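Local structure of SnoK (5EPA) at residues 83-86 and 91-94; 113-118 and 253-258; 193-196 and 200-203. The protein acts as a non-heme iron, 2-oxoglutarate-dependent carbocyclase in the biosynthesis of the polyketide nogalamycin. All coordinates share one frame; numbering follows the deposited sequence.

Interaction 1: 83-86 and 91-94; sequences QAWQ and LRSL
Trp85 lies against Leu91 with its base and against Arg92 with its far end, so one side chain of the 3-10 segment at 84-86 bridges both residues at the beginning of 91-94. At the base, Trp85 CB packs against Leu91 CB at 4.1 Å, and the backbone is nearer still, with Leu91 CB 3.7 Å from Trp85 CA. From CB the indole is set by a chi1 of 77°, which holds CG between the backbone N and the carbonyl carbon and carries the six-membered ring to Arg92. CE3 then passes the Arg92 backbone, 3.9 Å from its CA. Next along the rim, CZ3 reaches the guanidinium, 3.8 Å from Arg92 CZ and 3.7 Å from Arg92 NH2. CH2, at the tip, is still 4.0 Å from Arg92 NH2. The Arg92 chain runs extended as far as CD and folds at chi3 (-68°), which brings its planar end back to the indole. The two planes stand 83° apart: the indole presents its edge to a face of the guanidinium.

Leucine suits the buried side, where Leu91 CD1 lies 3.7 Å from Ala84 O and the side chain also rests on Ala56 and Cys57 of helix 47-64. The indole also touches Val114 of strand 112-122 and Pro271, and Gln86 CG leans over one ring face. Arginine fits the outer margin: its aliphatic stem carries the flat guanidinium out to the indole rim, at a position that is exposed. Because the guanidinium meets the rim and not the pi cloud, and its N-H bonds lie within its own plane, the contact is probably mainly dispersive, resting on shape and burial, with no hydrogen bond between the two segments.

Interaction 2: 113-118 and 253-258; sequences RVYSSD and DGHLSR
Tyr115 meets His255 at a classic beta bulge, where strand 112-122 of the large antiparallel sheet in this cupin-type fold is approached by the irregular segment 253-258. The strand enters through Arg113, whose guanidinium ties it to the backbone oxygens of Ala243 and Phe270. Val114 turns its small branched side chain to Tyr240 of the adjoining strand 233-242. Then comes the bulge: Tyr115 and Ser116 both face Val239, and the extra residue is taken up by the helix-like backbone of Tyr115 (phi -85°, psi -50°).

Tyrosine has the reach this place needs. With CG anti to the backbone N (chi1 165°), its ring leaves the strand and carries the hydroxyl to the imidazole. Tyr115 OH sits near the plane of that ring, at its edge, 3.2 Å from His255 CE1. Histidine suits its side of the contact, offering a flat ring edge to the hydroxyl and an N-H at NE2 to a water. Tyr115 OH also lies 4.2 Å from Leu256 CD1, so the apolar leucine backs the hydroxyl end. Leu256 CG lies over one face of the imidazole, toward its rim, which probably restricts the ring's tilt, and Arg258 NH1 gives a weak bond of 2.7 Å to His255 O.

Past the bulge, Ser116 OG bonds to Gln83 OE1, and Ser117 OG to His236 NE2. The side chain of Tyr115 is about 11 Å from the bound Fe (III) ion, outside its coordination sphere. A water completes the join: it accepts a weak bond from His255 NE2 at 2.7 Å and donates to Tyr115 O at 3.0 Å.

Interaction 3: 193-196 and 200-203; sequences DVWP and WQPR
The indole of Trp195 and the amide of Gln201 are the flat groups that meet, with planes 35° apart, neither stacked in parallel nor upright on one another. Gln201 CG approaches the six-membered ring obliquely, 3.5 Å from Trp195 CH2. The amide carbon follows, with Gln201 CD 3.8 Å from Trp195 CZ2, and Gln201 OE1 passes 4.0 Å from that ring carbon. The indole also takes part in a cation-pi interaction with Arg173 and packs on Ser170 and Asp177. The second tryptophan, Trp200, touches more lightly: its CD1 comes obliquely within 4.4 Å of Pro196 O.

Helix 191-194 ends just before Trp195, whose backbone is already extended, and Pro196, next in sequence, suits a place where the helix is over. CG of Trp195 lies anti to the backbone N (chi1 -172°), which extends the indole toward the returning chain. Gln201 instead bends at chi2 (-66°), curling its amide back over the end of the indole; the two side chains cross at about a right angle. Glutamine serves both needs of this half-exposed place: its methylene packs on the aromatic ring, while NE2 makes a weak hydrogen bond to Asp197 OD2 in the same turn. With an alanine here, CG and the amide would be gone, which would probably leave the CZ2-CH2 end of the buried indole uncovered on this side and Asp197 without its weak partner.

The arrangement is a compact helix-to-strand connection leading into strand 204-206, an outermost strand of the four-stranded sheet. That sheet also contains strands 130-133 and 222-224, which carry the iron ligands His133 and His222 of the two-histidine, one-carboxylate site characteristic of non-heme iron, 2-oxoglutarate-dependent oxygenases, with Asp135 as the carboxylate.

How the interactions relate
From the N terminus, interaction 1 comes first, closing the four-residue turn that joins 83-86 to the start of helix 92-95. Interaction 2 opens soon afterwards on strand 112-122 and closes only with 253-258, near the C terminus, enclosing the whole four-stranded sheet and the later strands of the large one. Interaction 3 lies within that span, a local closure between helix 191-194 and strand 204-206. Interactions 1 and 2 touch: Ala84 N probably bonds to Ser117 O, and Gln83 OE1 to Ser116 OG, joining the turn to the large sheet. Interaction 3 stands apart, its centre about 34 Å from that of interaction 1, across the middle of the chain.

Interaction 1: 83-86 and 91-94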
ATOM      1  N   GLN A  83      11.399   1.037  -1.178  1.00 23.76           N
ATOM      2  CA  GLN A  83      12.174   0.244  -0.198  1.00 24.31           C
ATOM      3  C   GLN A  83      12.524   1.093   1.019  1.00 24.18           C
ATOM      4  O   GLN A  83      13.624   1.018   1.573  1.00 24.53           O
ATOM      5  CB  GLN A  83      13.454  -0.301  -0.820  1.00 25.32           C
ATOM      6  CG  GLN A  83      13.235  -1.457  -1.784  1.00 26.29           C
ATOM      7  CD  GLN A  83      12.563  -1.031  -3.075  1.00 26.80           C
ATOM      8  OE1 GLN A  83      11.479  -1.517  -3.414  1.00 28.82           O
ATOM      9  NE2 GLN A  83      13.189  -0.121  -3.800  1.00 26.84           N
ATOM     10  N   ALA A  84      11.575   1.911   1.409  1.00 23.05           N
ATOM     11  CA  ALA A  84      11.835   2.994   2.325  1.00 23.18           C
ATOM     12  C   ALA A  84      12.257   2.530   3.693  1.00 23.51           C
ATOM     13  O   ALA A  84      13.119   3.150   4.312  1.00 24.09           O
ATOM     14  CB  ALA A  84      10.587   3.910   2.451  1.00 23.04           C
ATOM     15  N   TRP A  85      11.653   1.448   4.175  1.00 23.12           N
ATOM     16  CA  TRP A  85      11.926   0.972   5.518  1.00 23.57           C
ATOM     17  C   TRP A  85      13.371   0.545   5.687  1.00 24.36           C
ATOM     18  O   TRP A  85      13.880   0.529   6.786  1.00 24.74           O
ATOM     19  CB  TRP A  85      11.015  -0.168   5.917  1.00 23.27           C
ATOM     20  CG  TRP A  85      11.379  -1.478   5.314  1.00 23.53           C
ATOM     21  CD1 TRP A  85      10.920  -1.994   4.140  1.00 23.04           C
ATOM     22  CD2 TRP A  85      12.225  -2.482   5.892  1.00 24.37           C
ATOM     23  NE1 TRP A  85      11.473  -3.232   3.911  1.00 23.48           N
ATOM     24  CE2 TRP A  85      12.256  -3.566   4.982  1.00 24.16           C
ATOM     25  CE3 TRP A  85      13.012  -2.550   7.072  1.00 25.26           C
ATOM     26  CZ2 TRP A  85      13.014  -4.695   5.212  1.00 25.03           C
ATOM     27  CZ3 TRP A  85      13.755  -3.688   7.312  1.00 25.84           C
ATOM     28  CH2 TRP A  85      13.770  -4.749   6.384  1.00 26.19           C
ATOM     29  N   GLN A  86      14.021   0.183   4.585  1.00 25.12           N
ATOM     30  CA  GLN A  86      15.419  -0.306   4.620  1.00 26.16           C
ATOM     31  C   GLN A  86      16.350   0.848   4.786  1.00 27.33           C
ATOM     32  O   GLN A  86      17.537   0.648   5.018  1.00 28.73           O
ATOM     33  CB  GLN A  86      15.785  -1.009   3.315  1.00 26.50           C
ATOM     34  CG  GLN A  86      15.020  -2.278   3.024  1.00 26.98           C
ATOM     35  CD  GLN A  86      15.273  -2.842   1.630  1.00 28.47           C
ATOM     36  OE1 GLN A  86      16.274  -2.514   0.974  1.00 30.43           O
ATOM     37  NE2 GLN A  86      14.371  -3.706   1.164  1.00 28.75           N
ATOM     38  N   LEU A  91      12.729   2.581  10.919  1.00 29.67           N
ATOM     39  CA  LEU A  91      11.539   2.183  10.140  1.00 28.31           C
ATOM     40  C   LEU A  91      11.284   0.685  10.143  1.00 28.34           C
ATOM     41  O   LEU A  91      10.220   0.231   9.727  1.00 26.16           O
ATOM     42  CB  LEU A  91      11.599   2.718   8.718  1.00 26.81           C
ATOM     43  CG  LEU A  91      11.477   4.230   8.667  1.00 26.30           C
ATOM     44  CD1 LEU A  91      11.590   4.714   7.245  1.00 25.22           C
ATOM     45  CD2 LEU A  91      10.186   4.729   9.299  1.00 26.00           C
ATOM     46  N   ARG A  92      12.264  -0.093  10.583  1.00 29.17           N
ATOM     47  CA  ARG A  92      12.046  -1.517  10.753  1.00 29.91           C
ATOM     48  C   ARG A  92      10.907  -1.726  11.731  1.00 29.49           C
ATOM     49  O   ARG A  92      10.147  -2.671  11.592  1.00 28.40           O
ATOM     50  CB  ARG A  92      13.343  -2.212  11.276  1.00 31.35           C
ATOM     51  CG  ARG A  92      13.218  -3.710  11.570  1.00 32.66           C
ATOM     52  CD  ARG A  92      14.559  -4.262  12.125  1.00 35.10           C
ATOM     53  NE  ARG A  92      15.546  -4.220  11.063  1.00 35.54           N
ATOM     54  CZ  ARG A  92      15.717  -5.183  10.165  1.00 36.24           C
ATOM     55  NH1 ARG A  92      15.034  -6.331  10.254  1.00 36.09           N
ATOM     56  NH2 ARG A  92      16.615  -5.019   9.191  1.00 36.56           N
ATOM     57  N   SER A  93      10.858  -0.878  12.747  1.00 30.07           N
ATOM     58  CA  SER A  93       9.872  -1.022  13.812  1.00 31.14           C
ATOM     59  C   SER A  93       8.502  -0.499  13.362  1.00 30.25           C
ATOM     60  O   SER A  93       7.555  -0.648  14.065  1.00 30.69           O
ATOM     61  CB  SER A  93      10.350  -0.317  15.098  1.00 32.80           C
ATOM     62  OG  SER A  93      10.415   1.087  14.875  1.00 33.16           O
ATOM     63  N   LEU A  94       8.437   0.090  12.177  1.00 29.19           N
ATOM     64  CA  LEU A  94       7.191   0.429  11.549  1.00 29.05           C
ATOM     65  C   LEU A  94       6.641  -0.750  10.765  1.00 28.48           C
ATOM     66  O   LEU A  94       5.509  -1.137  10.978  1.00 29.15           O
ATOM     67  CB  LEU A  94       7.339   1.633  10.605  1.00 29.13           C
ATOM     68  CG  LEU A  94       6.083   2.141   9.938  1.00 29.42           C
ATOM     69  CD1 LEU A  94       5.037   2.575  10.956  1.00 30.57           C
ATOM     70  CD2 LEU A  94       6.392   3.308   9.025  1.00 29.64           C
TER

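Interaction 2: 113-118 and 253-258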
ATOM      1  N   ARG A 113       5.477 -12.022   4.708  1.00 26.21           N
ATOM      2  CA  ARG A 113       6.773 -11.365   4.808  1.00 25.95           C
ATOM      3  C   ARG A 113       6.602  -9.922   4.388  1.00 25.11           C
ATOM      4  O   ARG A 113       5.734  -9.604   3.607  1.00 23.84           O
ATOM      5  CB  ARG A 113       7.807 -11.986   3.859  1.00 26.16           C
ATOM      6  CG  ARG A 113       8.374 -13.333   4.251  1.00 27.08           C
ATOM      7  CD  ARG A 113       9.234 -13.887   3.130  1.00 27.33           C
ATOM      8  NE  ARG A 113       9.706 -15.219   3.465  1.00 28.57           N
ATOM      9  CZ  ARG A 113      10.731 -15.476   4.282  1.00 29.74           C
ATOM     10  NH1 ARG A 113      11.398 -14.477   4.890  1.00 29.12           N
ATOM     11  NH2 ARG A 113      11.084 -16.738   4.522  1.00 30.91           N
ATOM     12  N   VAL A 114       7.505  -9.066   4.857  1.00 25.47           N
ATOM     13  CA  VAL A 114       7.589  -7.700   4.307  1.00 24.70           C
ATOM     14  C   VAL A 114       8.249  -7.729   2.917  1.00 24.07           C
ATOM     15  O   VAL A 114       9.364  -8.217   2.773  1.00 24.52           O
ATOM     16  CB  VAL A 114       8.403  -6.780   5.206  1.00 25.32           C
ATOM     17  CG1 VAL A 114       8.454  -5.380   4.620  1.00 24.74           C
ATOM     18  CG2 VAL A 114       7.790  -6.721   6.590  1.00 26.09           C
ATOM     19  N   TYR A 115       7.524  -7.259   1.904  1.00 23.20           N
ATOM     20  CA  TYR A 115       8.039  -7.148   0.550  1.00 23.10           C
ATOM     21  C   TYR A 115       8.789  -5.843   0.397  1.00 22.93           C
ATOM     22  O   TYR A 115       9.898  -5.813  -0.124  1.00 23.02           O
ATOM     23  CB  TYR A 115       6.947  -7.223  -0.551  1.00 22.99           C
ATOM     24  CG  TYR A 115       7.477  -6.734  -1.886  1.00 23.05           C
ATOM     25  CD1 TYR A 115       8.467  -7.412  -2.537  1.00 23.93           C
ATOM     26  CD2 TYR A 115       7.065  -5.549  -2.434  1.00 23.11           C
ATOM     27  CE1 TYR A 115       9.013  -6.960  -3.730  1.00 23.80           C
ATOM     28  CE2 TYR A 115       7.591  -5.092  -3.643  1.00 23.28           C
ATOM     29  CZ  TYR A 115       8.598  -5.815  -4.269  1.00 23.78           C
ATOM     30  OH  TYR A 115       9.158  -5.343  -5.452  1.00 24.89           O
ATOM     31  N   SER A 116       8.159  -4.761   0.815  1.00 22.87           N
ATOM     32  CA  SER A 116       8.718  -3.429   0.632  1.00 22.87           C
ATOM     33  C   SER A 116       7.866  -2.438   1.388  1.00 23.52           C
ATOM     34  O   SER A 116       6.807  -2.785   1.947  1.00 23.58           O
ATOM     35  CB  SER A 116       8.732  -3.027  -0.843  1.00 22.55           C
ATOM     36  OG  SER A 116       9.518  -1.877  -1.047  1.00 22.17           O
ATOM     37  N   SER A 117       8.328  -1.195   1.406  1.00 24.37           N
ATOM     38  CA  SER A 117       7.484  -0.097   1.834  1.00 25.13           C
ATOM     39  C   SER A 117       7.799   1.136   1.030  1.00 26.44           C
ATOM     40  O   SER A 117       8.895   1.241   0.443  1.00 27.67           O
ATOM     41  CB  SER A 117       7.636   0.152   3.338  1.00 25.75           C
ATOM     42  OG  SER A 117       8.766   0.935   3.665  1.00 24.17           O
ATOM     43  N   ASP A 118       6.874   2.080   1.049  1.00 26.20           N
ATOM     44  CA  ASP A 118       7.081   3.336   0.368  1.00 28.52           C
ATOM     45  C   ASP A 118       6.651   4.508   1.228  1.00 27.01           C
ATOM     46  O   ASP A 118       5.617   4.450   1.893  1.00 26.64           O
ATOM     47  CB  ASP A 118       6.243   3.418  -0.897  1.00 31.08           C
ATOM     48  CG  ASP A 118       6.737   2.503  -1.982  1.00 36.22           C
ATOM     49  OD1 ASP A 118       6.457   1.294  -1.909  1.00 41.19           O
ATOM     50  OD2 ASP A 118       7.388   2.992  -2.932  1.00 39.57           O
ATOM     51  N   ASP A 253      11.070  -3.778 -10.888  1.00 29.18           N
ATOM     52  CA  ASP A 253      11.939  -4.824 -10.343  1.00 27.97           C
ATOM     53  C   ASP A 253      13.408  -4.461 -10.322  1.00 28.49           C
ATOM     54  O   ASP A 253      14.269  -5.317 -10.042  1.00 28.69           O
ATOM     55  CB  ASP A 253      11.712  -6.149 -11.077  1.00 27.80           C
ATOM     56  CG  ASP A 253      12.309  -6.188 -12.458  1.00 28.03           C
ATOM     57  OD1 ASP A 253      12.813  -5.157 -12.956  1.00 27.90           O
ATOM     58  OD2 ASP A 253      12.258  -7.273 -13.089  1.00 27.92           O
ATOM     59  N   GLY A 254      13.707  -3.188 -10.556  1.00 29.14           N
ATOM     60  CA  GLY A 254      15.110  -2.727 -10.662  1.00 30.99           C
ATOM     61  C   GLY A 254      15.991  -3.065  -9.474  1.00 31.08           C
ATOM     62  O   GLY A 254      17.178  -3.389  -9.619  1.00 34.85           O
ATOM     63  N   HIS A 255      15.402  -3.009  -8.300  1.00 30.40           N
ATOM     64  CA  HIS A 255      16.110  -3.327  -7.048  1.00 30.96           C
ATOM     65  C   HIS A 255      16.271  -4.830  -6.767  1.00 30.70           C
ATOM     66  O   HIS A 255      16.770  -5.217  -5.734  1.00 30.45           O
ATOM     67  CB  HIS A 255      15.326  -2.695  -5.901  1.00 30.54           C
ATOM     68  CG  HIS A 255      13.981  -3.304  -5.688  1.00 30.19           C
ATOM     69  ND1 HIS A 255      12.906  -3.067  -6.518  1.00 30.98           N
ATOM     70  CD2 HIS A 255      13.541  -4.165  -4.743  1.00 30.72           C
ATOM     71  CE1 HIS A 255      11.855  -3.734  -6.079  1.00 29.73           C
ATOM     72  NE2 HIS A 255      12.212  -4.403  -4.998  1.00 30.78           N
ATOM     73  N   LEU A 256      15.809  -5.675  -7.683  1.00 31.33           N
ATOM     74  CA  LEU A 256      15.880  -7.140  -7.524  1.00 31.52           C
ATOM     75  C   LEU A 256      16.846  -7.777  -8.516  1.00 32.66           C
ATOM     76  O   LEU A 256      16.775  -8.964  -8.780  1.00 33.48           O
ATOM     77  CB  LEU A 256      14.482  -7.755  -7.706  1.00 31.51           C
ATOM     78  CG  LEU A 256      13.396  -7.289  -6.728  1.00 29.88           C
ATOM     79  CD1 LEU A 256      12.082  -7.914  -7.081  1.00 29.84           C
ATOM     80  CD2 LEU A 256      13.739  -7.629  -5.283  1.00 30.46           C
ATOM     81  N   SER A 257      17.806  -7.006  -9.004  1.00 33.49           N
ATOM     82  CA  SER A 257      18.792  -7.505  -9.955  1.00 35.74           C
ATOM     83  C   SER A 257      19.581  -8.718  -9.474  1.00 37.66           C
ATOM     84  O   SER A 257      20.038  -9.519 -10.285  1.00 39.06           O
ATOM     85  CB  SER A 257      19.791  -6.403 -10.310  1.00 36.69           C
ATOM     86  OG  SER A 257      20.427  -5.931  -9.134  1.00 36.22           O
ATOM     87  N   ARG A 258      19.756  -8.854  -8.169  1.00 38.94           N
ATOM     88  CA  ARG A 258      20.551  -9.986  -7.628  1.00 42.21           C
ATOM     89  C   ARG A 258      19.785 -11.304  -7.733  1.00 40.99           C
ATOM     90  O   ARG A 258      20.354 -12.356  -7.579  1.00 42.64           O
ATOM     91  CB  ARG A 258      21.011  -9.717  -6.175  1.00 44.38           C
ATOM     92  CG  ARG A 258      19.851  -9.650  -5.176  1.00 49.55           C
ATOM     93  CD  ARG A 258      20.111  -8.801  -3.930  1.00 51.92           C
ATOM     94  NE  ARG A 258      18.942  -8.765  -3.021  1.00 54.56           N
ATOM     95  CZ  ARG A 258      17.833  -8.040  -3.215  1.00 58.08           C
ATOM     96  NH1 ARG A 258      17.708  -7.270  -4.300  1.00 61.24           N
ATOM     97  NH2 ARG A 258      16.836  -8.081  -2.330  1.00 57.61           N
TER
HETATM   98  O   HOH W   1      11.693  -4.793  -2.352  1.00 33.59           O

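Interaction 3: 193-196 and 200-203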
ATOM      1  N   ASP A 193     -11.270  -1.369 -20.012  1.00 36.75           N
ATOM      2  CA  ASP A 193     -11.027  -2.370 -21.094  1.00 38.89           C
ATOM      3  C   ASP A 193     -10.738  -3.767 -20.526  1.00 37.76           C
ATOM      4  O   ASP A 193     -11.213  -4.757 -21.028  1.00 37.99           O
ATOM      5  CB  ASP A 193      -9.879  -1.924 -21.995  1.00 40.28           C
ATOM      6  CG  ASP A 193     -10.236  -0.690 -22.842  1.00 43.25           C
ATOM      7  OD1 ASP A 193     -11.385  -0.565 -23.309  1.00 45.28           O
ATOM      8  OD2 ASP A 193      -9.376   0.185 -23.038  1.00 46.29           O
ATOM      9  N   VAL A 194      -9.993  -3.794 -19.419  1.00 36.18           N
ATOM     10  CA  VAL A 194      -9.733  -5.015 -18.664  1.00 34.88           C
ATOM     11  C   VAL A 194     -10.988  -5.553 -17.961  1.00 34.05           C
ATOM     12  O   VAL A 194     -11.306  -6.730 -18.048  1.00 34.96           O
ATOM     13  CB  VAL A 194      -8.714  -4.744 -17.564  1.00 34.64           C
ATOM     14  CG1 VAL A 194      -8.499  -5.997 -16.742  1.00 35.42           C
ATOM     15  CG2 VAL A 194      -7.383  -4.250 -18.129  1.00 34.37           C
ATOM     16  N   TRP A 195     -11.680  -4.670 -17.247  1.00 32.33           N
ATOM     17  CA  TRP A 195     -12.877  -4.988 -16.461  1.00 31.79           C
ATOM     18  C   TRP A 195     -14.093  -4.170 -16.932  1.00 32.32           C
ATOM     19  O   TRP A 195     -14.327  -3.100 -16.433  1.00 31.05           O
ATOM     20  CB  TRP A 195     -12.598  -4.665 -14.999  1.00 30.42           C
ATOM     21  CG  TRP A 195     -13.640  -5.089 -14.027  1.00 30.56           C
ATOM     22  CD1 TRP A 195     -14.631  -5.999 -14.226  1.00 31.79           C
ATOM     23  CD2 TRP A 195     -13.786  -4.628 -12.692  1.00 29.70           C
ATOM     24  NE1 TRP A 195     -15.372  -6.143 -13.095  1.00 31.65           N
ATOM     25  CE2 TRP A 195     -14.879  -5.309 -12.135  1.00 30.15           C
ATOM     26  CE3 TRP A 195     -13.100  -3.695 -11.906  1.00 28.76           C
ATOM     27  CZ2 TRP A 195     -15.298  -5.113 -10.829  1.00 29.69           C
ATOM     28  CZ3 TRP A 195     -13.517  -3.492 -10.605  1.00 28.08           C
ATOM     29  CH2 TRP A 195     -14.622  -4.197 -10.084  1.00 28.69           C
ATOM     30  N   PRO A 196     -14.829  -4.663 -17.929  1.00 33.70           N
ATOM     31  CA  PRO A 196     -15.882  -3.834 -18.549  1.00 35.02           C
ATOM     32  C   PRO A 196     -16.894  -3.240 -17.582  1.00 34.77           C
ATOM     33  O   PRO A 196     -17.410  -2.153 -17.818  1.00 34.85           O
ATOM     34  CB  PRO A 196     -16.575  -4.806 -19.490  1.00 36.46           C
ATOM     35  CG  PRO A 196     -15.487  -5.754 -19.868  1.00 36.26           C
ATOM     36  CD  PRO A 196     -14.629  -5.924 -18.647  1.00 34.51           C
ATOM     37  N   TRP A 200     -19.458   0.819 -13.545  1.00 32.92           N
ATOM     38  CA  TRP A 200     -20.741   0.658 -12.853  1.00 33.98           C
ATOM     39  C   TRP A 200     -20.588   0.142 -11.425  1.00 32.95           C
ATOM     40  O   TRP A 200     -21.576  -0.081 -10.718  1.00 32.81           O
ATOM     41  CB  TRP A 200     -21.650  -0.258 -13.677  1.00 35.92           C
ATOM     42  CG  TRP A 200     -21.625   0.175 -15.087  1.00 37.43           C
ATOM     43  CD1 TRP A 200     -21.163  -0.530 -16.150  1.00 38.20           C
ATOM     44  CD2 TRP A 200     -21.977   1.463 -15.585  1.00 39.31           C
ATOM     45  NE1 TRP A 200     -21.184   0.234 -17.265  1.00 39.86           N
ATOM     46  CE2 TRP A 200     -21.694   1.465 -16.956  1.00 40.65           C
ATOM     47  CE3 TRP A 200     -22.510   2.623 -15.004  1.00 40.25           C
ATOM     48  CZ2 TRP A 200     -21.957   2.575 -17.779  1.00 42.42           C
ATOM     49  CZ3 TRP A 200     -22.743   3.729 -15.804  1.00 41.66           C
ATOM     50  CH2 TRP A 200     -22.482   3.695 -17.184  1.00 42.71           C
ATOM     51  N   GLN A 201     -19.343   0.018 -10.978  1.00 31.78           N
ATOM     52  CA  GLN A 201     -19.067  -0.374  -9.596  1.00 31.21           C
ATOM     53  C   GLN A 201     -19.049   0.833  -8.664  1.00 30.29           C
ATOM     54  O   GLN A 201     -18.582   1.891  -9.018  1.00 29.59           O
ATOM     55  CB  GLN A 201     -17.714  -1.059  -9.486  1.00 30.57           C
ATOM     56  CG  GLN A 201     -17.604  -2.314 -10.315  1.00 32.01           C
ATOM     57  CD  GLN A 201     -18.530  -3.405  -9.830  1.00 33.01           C
ATOM     58  OE1 GLN A 201     -18.458  -3.809  -8.688  1.00 33.74           O
ATOM     59  NE2 GLN A 201     -19.404  -3.870 -10.694  1.00 34.40           N
ATOM     60  N   PRO A 202     -19.535   0.650  -7.449  1.00 30.54           N
ATOM     61  CA  PRO A 202     -19.405   1.678  -6.456  1.00 30.43           C
ATOM     62  C   PRO A 202     -17.937   1.942  -6.057  1.00 29.99           C
ATOM     63  O   PRO A 202     -17.131   1.055  -6.110  1.00 28.62           O
ATOM     64  CB  PRO A 202     -20.182   1.126  -5.250  1.00 30.74           C
ATOM     65  CG  PRO A 202     -20.490  -0.293  -5.532  1.00 31.06           C
ATOM     66  CD  PRO A 202     -20.266  -0.544  -6.971  1.00 31.25           C
ATOM     67  N   ARG A 203     -17.681   3.154  -5.589  1.00 31.08           N
ATOM     68  CA  ARG A 203     -16.360   3.659  -5.227  1.00 32.29           C
ATOM     69  C   ARG A 203     -16.446   4.303  -3.825  1.00 30.80           C
ATOM     70  O   ARG A 203     -17.208   5.244  -3.631  1.00 30.44           O
ATOM     71  CB  ARG A 203     -15.991   4.713  -6.265  1.00 35.17           C
ATOM     72  CG  ARG A 203     -14.559   5.040  -6.415  1.00 39.27           C
ATOM     73  CD  ARG A 203     -14.333   6.323  -7.254  1.00 43.41           C
ATOM     74  NE  ARG A 203     -14.622   6.020  -8.657  1.00 47.75           N
ATOM     75  CZ  ARG A 203     -14.376   6.846  -9.679  1.00 48.83           C
ATOM     76  NH1 ARG A 203     -13.834   8.051  -9.463  1.00 44.92           N
ATOM     77  NH2 ARG A 203     -14.677   6.444 -10.920  1.00 49.80           N
TER